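Local coordinates for protein acyl-CoA dehydrogenase FadE3 (Mycobacterium smegmatis, PDB 4IV6) that belongs to the flavin-containing acyl-CoA dehydrogenase family and holds dihydroflavine-adenine dinucleotide in a pocket of its fold, at residues 13-18 / 71-76. Numbering follows the deposited sequence.
Sequences TIVKTV and YVQVAE
Two nearly parallel helices of the N-terminal helical domain, 9-26 and 68-81, pack here through branched aliphatic side chains, chiefly valines, with no hydrogen bond between the segments. Their local axes run 9.1 Å apart at only 5°, a distance that short beta-branched side chains can bridge. Val74 is central. CG2, lying beside its own backbone N, meets both branches of Ile14, with CG1 and CG2 of Ile14 each 4.1 Å from Val74 CG2. Val74 CG1, anti to the backbone N (chi1 170°), reaches 4.0 Å from CG2 of Val18, one turn after Ile14, and these two side chains cross nearly at a right angle. Val15 stands where the backbones come nearest, its CA 5.4 Å from Val74 CA. Its CG2 touches both Val74 CG2 and, at 3.9 Å, Gln73 CB, so the aliphatic root of the glutamine serves as apolar surface. Helix 68-81 turns its other side to the C-terminal helices: Val72 and Ala75 pack on helix 234-270, and Glu76 forms salt bridges with Arg258 and Arg299. With Thr13 and Lys16 exposed on its far side, helix 9-26 covers helix 68-81, an arrangement typical of the all-alpha N-terminal domain of the acyl-CoA dehydrogenase fold.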
loop_
_atom_site.group_PDB
_atom_site.type_symbol
_atom_site.label_atom_id
_atom_site.label_comp_id
_atom_site.label_asym_id
_atom_site.label_seq_id
_atom_site.Cartn_x
_atom_site.Cartn_y
_atom_site.Cartn_z
ATOM N N THR B 13 23.125 -12.944 -28.151
ATOM C CA THR B 13 24.449 -13.303 -27.708
ATOM C C THR B 13 25.012 -12.283 -26.724
ATOM O O THR B 13 25.618 -12.682 -25.716
ATOM C CB THR B 13 25.392 -13.500 -28.922
ATOM O OG1 THR B 13 24.970 -14.667 -29.663
ATOM C CG2 THR B 13 26.830 -13.688 -28.472
ATOM N N ILE B 14 24.853 -10.992 -27.010
ATOM C CA ILE B 14 25.397 -9.958 -26.109
ATOM C C ILE B 14 24.729 -10.083 -24.722
ATOM O O ILE B 14 25.419 -10.059 -23.700
ATOM C CB ILE B 14 25.321 -8.520 -26.690
ATOM C CG1 ILE B 14 25.929 -7.478 -25.752
ATOM C CG2 ILE B 14 23.904 -8.034 -26.864
ATOM C CD1 ILE B 14 27.415 -7.642 -25.544
ATOM N N VAL B 15 23.413 -10.272 -24.692
ATOM C CA VAL B 15 22.708 -10.439 -23.420
ATOM C C VAL B 15 23.298 -11.637 -22.674
ATOM O O VAL B 15 23.632 -11.522 -21.501
ATOM C CB VAL B 15 21.196 -10.590 -23.625
ATOM C CG1 VAL B 15 20.502 -10.885 -22.288
ATOM C CG2 VAL B 15 20.611 -9.321 -24.243
ATOM N N LYS B 16 23.503 -12.765 -23.369
ATOM C CA LYS B 16 24.071 -13.956 -22.725
ATOM C C LYS B 16 25.480 -13.745 -22.223
ATOM O O LYS B 16 25.851 -14.218 -21.153
ATOM C CB LYS B 16 24.094 -15.145 -23.672
ATOM C CG LYS B 16 22.719 -15.650 -24.052
ATOM C CD LYS B 16 22.854 -16.885 -24.911
ATOM C CE LYS B 16 21.754 -16.982 -25.948
ATOM N NZ LYS B 16 20.481 -17.378 -25.306
ATOM N N THR B 17 26.271 -13.051 -23.026
ATOM C CA THR B 17 27.636 -12.719 -22.658
ATOM C C THR B 17 27.674 -11.897 -21.385
ATOM O O THR B 17 28.503 -12.139 -20.512
ATOM C CB THR B 17 28.302 -11.951 -23.801
ATOM O OG1 THR B 17 28.416 -12.849 -24.905
ATOM C CG2 THR B 17 29.698 -11.453 -23.411
ATOM N N VAL B 18 26.772 -10.924 -21.270
ATOM C CA VAL B 18 26.730 -10.062 -20.107
ATOM C C VAL B 18 26.246 -10.855 -18.865
ATOM O O VAL B 18 26.824 -10.733 -17.797
ATOM C CB VAL B 18 25.911 -8.783 -20.396
ATOM C CG1 VAL B 18 25.818 -7.901 -19.177
ATOM C CG2 VAL B 18 26.565 -7.991 -21.530
ATOM N N TYR B 71 19.268 -3.239 -25.493
ATOM C CA TYR B 71 19.982 -2.360 -24.572
ATOM C C TYR B 71 19.437 -2.509 -23.123
ATOM O O TYR B 71 20.207 -2.652 -22.159
ATOM C CB TYR B 71 19.892 -0.900 -25.032
ATOM C CG TYR B 71 20.568 0.032 -24.051
ATOM C CD1 TYR B 71 21.947 0.183 -24.041
ATOM C CD2 TYR B 71 19.830 0.716 -23.111
ATOM C CE1 TYR B 71 22.573 0.989 -23.117
ATOM C CE2 TYR B 71 20.443 1.551 -22.202
ATOM C CZ TYR B 71 21.800 1.687 -22.183
ATOM O OH TYR B 71 22.397 2.514 -21.250
ATOM N N VAL B 72 18.115 -2.486 -22.975
ATOM C CA VAL B 72 17.531 -2.570 -21.628
ATOM C C VAL B 72 17.822 -3.918 -20.987
ATOM O O VAL B 72 18.050 -3.997 -19.788
ATOM C CB VAL B 72 16.040 -2.179 -21.591
ATOM C CG1 VAL B 72 15.859 -0.768 -22.145
ATOM C CG2 VAL B 72 15.178 -3.138 -22.366
ATOM N N GLN B 73 17.843 -4.976 -21.791
ATOM C CA GLN B 73 18.183 -6.278 -21.265
ATOM C C GLN B 73 19.648 -6.338 -20.825
ATOM O O GLN B 73 19.959 -6.958 -19.817
ATOM C CB GLN B 73 17.839 -7.374 -22.254
ATOM C CG GLN B 73 16.329 -7.568 -22.419
ATOM C CD GLN B 73 15.987 -8.514 -23.540
ATOM O OE1 GLN B 73 15.338 -8.140 -24.531
ATOM N NE2 GLN B 73 16.451 -9.728 -23.422
ATOM N N VAL B 74 20.536 -5.665 -21.542
ATOM C CA VAL B 74 21.962 -5.632 -21.147
ATOM C C VAL B 74 22.107 -4.855 -19.848
ATOM O O VAL B 74 22.794 -5.290 -18.913
ATOM C CB VAL B 74 22.864 -5.019 -22.234
ATOM C CG1 VAL B 74 24.268 -4.774 -21.707
ATOM C CG2 VAL B 74 22.920 -5.910 -23.453
ATOM N N ALA B 75 21.445 -3.713 -19.780
ATOM C CA ALA B 75 21.497 -2.889 -18.567
ATOM C C ALA B 75 20.910 -3.643 -17.361
ATOM O O ALA B 75 21.466 -3.617 -16.258
ATOM C CB ALA B 75 20.777 -1.571 -18.805
ATOM N N GLU B 76 19.839 -4.390 -17.596
ATOM C CA GLU B 76 19.196 -5.149 -16.544
ATOM C C GLU B 76 20.133 -6.265 -16.032
ATOM O O GLU B 76 20.239 -6.468 -14.837
ATOM C CB GLU B 76 17.883 -5.736 -17.051
ATOM C CG GLU B 76 17.168 -6.625 -16.037
ATOM C CD GLU B 76 15.941 -7.306 -16.607
ATOM O OE1 GLU B 76 16.128 -8.329 -17.298
ATOM O OE2 GLU B 76 14.804 -6.834 -16.327
#